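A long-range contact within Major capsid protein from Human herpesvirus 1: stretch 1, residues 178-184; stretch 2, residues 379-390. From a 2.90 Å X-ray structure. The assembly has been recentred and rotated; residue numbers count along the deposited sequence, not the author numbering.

Stretch 1 (178-184) YLLQAAI
Stretch 2, residues 379-390: GVRFDRVYATLQ

Residues 178-183 close a helix that begins earlier in the chain, with phi/psi near -58/-49, and Ile184 (-86/50) leaves it. In the second stretch an extended strand ends at Val380 (-105/145), Arg381 takes the N-cap position, and a less regular helix runs from Phe382 to Leu389. The helix axes cross at -109°, 9.8 Å apart at closest approach, with no hydrogen bond between the stretches. Register is set by CA pairs: Leu179 to Val385 at 6.1 Å, Ala183 to Tyr386 at 6.9 Å, Ala182 to Val380 at 7.2 Å.

Two kinds of pairing recur: branched against branched, as in Leu179 with Val385, and alanine methyls against larger side chains. Leu179 (m, chi2 73°) points toward the partner helix, its CB 3.6 Å from Val385 CG1. Val385 (t) also reaches Ala182, whose CB lies 4.2 Å from Val385 CG1 and 4.1 Å from CG1 of Val380 (t), so one methyl touches both strand end and helix. Ala183 CB packs 3.5 Å from Leu389 CD1 and 3.9 Å from Tyr386 CE2; Leu389 has chi1 -125°, between wells, and chi2 t. The aromatics, both m at chi1, bring their ends nearer: Phe382 (chi2 74°) meets Ala182 O edge-on, CE2 to O 3.7 Å, while Tyr386 OH is hydrogen-bonded elsewhere in the structure. Apolar van der Waals packing carries the contact, burying 371 Å².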

# COMPACT_ATOMS: atom_id res chain seq x y z
N TYR A 178 2.94 13.82 3.53
CA TYR A 178 3.21 12.91 2.42
C TYR A 178 4.64 13.13 1.93
O TYR A 178 5.44 12.18 1.88
CB TYR A 178 2.25 13.12 1.24
CG TYR A 178 0.81 12.72 1.49
CD1 TYR A 178 -0.13 13.65 1.94
CD2 TYR A 178 0.37 11.40 1.28
CE1 TYR A 178 -1.46 13.29 2.17
CE2 TYR A 178 -0.97 11.03 1.51
CZ TYR A 178 -1.88 11.98 1.95
OH TYR A 178 -3.20 11.64 2.19
N LEU A 179 4.96 14.38 1.58
CA LEU A 179 6.32 14.68 1.09
C LEU A 179 7.33 14.20 2.13
O LEU A 179 8.35 13.59 1.77
CB LEU A 179 6.51 16.18 0.83
CG LEU A 179 5.47 16.86 -0.06
CD1 LEU A 179 4.18 16.99 0.77
CD2 LEU A 179 5.95 18.24 -0.53
N LEU A 180 7.05 14.46 3.41
CA LEU A 180 7.95 14.01 4.47
C LEU A 180 8.10 12.50 4.37
O LEU A 180 9.23 11.98 4.27
CB LEU A 180 7.40 14.37 5.85
CG LEU A 180 7.81 15.75 6.37
CD1 LEU A 180 7.45 15.88 7.89
CD2 LEU A 180 9.32 15.91 6.13
N GLN A 181 6.96 11.79 4.40
CA GLN A 181 6.92 10.33 4.29
C GLN A 181 7.68 9.91 3.04
O GLN A 181 8.48 8.96 3.07
CB GLN A 181 5.46 9.85 4.20
CG GLN A 181 5.32 8.44 3.65
CD GLN A 181 3.89 8.10 3.24
OE1 GLN A 181 3.23 8.89 2.55
NE2 GLN A 181 3.42 6.92 3.64
N ALA A 182 7.44 10.62 1.95
CA ALA A 182 8.13 10.32 0.70
C ALA A 182 9.65 10.38 0.94
O ALA A 182 10.37 9.44 0.61
CB ALA A 182 7.72 11.32 -0.38
N ALA A 183 10.11 11.50 1.53
CA ALA A 183 11.53 11.71 1.85
C ALA A 183 12.02 10.65 2.82
O ALA A 183 13.12 10.10 2.66
CB ALA A 183 11.72 13.10 2.45
N ILE A 184 11.21 10.37 3.83
CA ILE A 184 11.53 9.35 4.89
C ILE A 184 11.12 8.02 4.41
O ILE A 184 10.31 7.31 5.02
CB ILE A 184 10.77 9.47 6.20
CG1 ILE A 184 10.56 10.92 6.60
CG2 ILE A 184 11.49 8.69 7.30
CD1 ILE A 184 9.34 11.14 7.47
N GLY A 379 2.47 6.64 -7.14
CA GLY A 379 3.91 6.69 -7.28
C GLY A 379 4.31 8.13 -7.02
O GLY A 379 3.53 9.07 -7.28
N VAL A 380 5.53 8.32 -6.52
CA VAL A 380 6.03 9.66 -6.18
C VAL A 380 7.05 10.25 -7.17
O VAL A 380 7.86 9.51 -7.74
CB VAL A 380 6.67 9.64 -4.80
CG1 VAL A 380 7.06 11.04 -4.40
CG2 VAL A 380 5.72 9.03 -3.81
N ARG A 381 6.98 11.57 -7.35
CA ARG A 381 7.94 12.27 -8.24
C ARG A 381 9.02 12.86 -7.31
O ARG A 381 9.03 14.06 -7.04
CB ARG A 381 7.23 13.40 -8.99
CG ARG A 381 6.05 12.95 -9.80
CD ARG A 381 5.37 14.14 -10.44
NE ARG A 381 6.31 14.91 -11.26
CZ ARG A 381 6.03 16.07 -11.84
NH1 ARG A 381 4.82 16.63 -11.70
NH2 ARG A 381 6.96 16.70 -12.55
N PHE A 382 9.92 12.01 -6.85
CA PHE A 382 10.95 12.43 -5.91
C PHE A 382 11.68 13.74 -6.19
O PHE A 382 11.97 14.50 -5.24
CB PHE A 382 11.91 11.27 -5.67
CG PHE A 382 11.24 10.08 -5.03
CD1 PHE A 382 10.39 9.26 -5.78
CD2 PHE A 382 11.35 9.86 -3.66
CE1 PHE A 382 9.64 8.25 -5.17
CE2 PHE A 382 10.61 8.85 -3.03
CZ PHE A 382 9.75 8.04 -3.79
N ASP A 383 11.98 14.04 -7.45
CA ASP A 383 12.64 15.31 -7.74
C ASP A 383 11.71 16.40 -7.23
O ASP A 383 12.01 17.06 -6.23
CB ASP A 383 12.93 15.47 -9.25
CG ASP A 383 11.79 14.98 -10.13
OD1 ASP A 383 11.51 13.75 -10.13
OD2 ASP A 383 11.17 15.82 -10.82
N ARG A 384 10.55 16.55 -7.89
CA ARG A 384 9.57 17.54 -7.48
C ARG A 384 9.50 17.62 -5.94
O ARG A 384 9.48 18.72 -5.38
CB ARG A 384 8.20 17.18 -8.05
CG ARG A 384 8.07 17.47 -9.53
CD ARG A 384 7.44 18.83 -9.76
NE ARG A 384 7.49 19.24 -11.16
CZ ARG A 384 8.52 19.89 -11.71
NH1 ARG A 384 9.57 20.20 -10.97
NH2 ARG A 384 8.48 20.21 -12.99
N VAL A 385 9.49 16.47 -5.26
CA VAL A 385 9.42 16.48 -3.79
C VAL A 385 10.71 17.02 -3.22
O VAL A 385 10.76 18.17 -2.78
CB VAL A 385 9.21 15.07 -3.18
CG1 VAL A 385 8.80 15.20 -1.70
CG2 VAL A 385 8.15 14.30 -3.96
N TYR A 386 11.74 16.19 -3.23
CA TYR A 386 13.04 16.59 -2.72
C TYR A 386 13.31 18.06 -2.95
O TYR A 386 13.79 18.75 -2.05
CB TYR A 386 14.13 15.74 -3.37
CG TYR A 386 14.35 14.47 -2.61
CD1 TYR A 386 14.83 13.32 -3.24
CD2 TYR A 386 14.06 14.40 -1.24
CE1 TYR A 386 15.03 12.13 -2.52
CE2 TYR A 386 14.25 13.23 -0.51
CZ TYR A 386 14.73 12.09 -1.15
OH TYR A 386 14.93 10.93 -0.41
N ALA A 387 12.97 18.55 -4.14
CA ALA A 387 13.16 19.97 -4.44
C ALA A 387 12.43 20.83 -3.40
O ALA A 387 12.99 21.12 -2.34
CB ALA A 387 12.64 20.28 -5.83
N THR A 388 11.19 21.21 -3.69
CA THR A 388 10.42 22.06 -2.77
C THR A 388 10.62 21.71 -1.29
O THR A 388 10.36 22.53 -0.41
CB THR A 388 8.91 22.01 -3.05
OG1 THR A 388 8.25 21.32 -1.99
CG2 THR A 388 8.66 21.32 -4.39
N LEU A 389 11.09 20.49 -1.04
CA LEU A 389 11.34 20.06 0.33
C LEU A 389 12.57 20.79 0.87
O LEU A 389 12.48 21.49 1.88
CB LEU A 389 11.55 18.54 0.38
CG LEU A 389 10.62 17.79 1.35
CD1 LEU A 389 11.06 16.34 1.38
CD2 LEU A 389 10.69 18.40 2.75
N GLN A 390 13.72 20.62 0.21
CA GLN A 390 14.96 21.28 0.63
C GLN A 390 15.08 22.67 0.00
O GLN A 390 16.13 23.07 -0.50
CB GLN A 390 16.18 20.41 0.29
CG GLN A 390 16.24 19.92 -1.15
CD GLN A 390 17.34 18.88 -1.38
OE1 GLN A 390 17.42 17.86 -0.68
NE2 GLN A 390 18.17 19.11 -2.40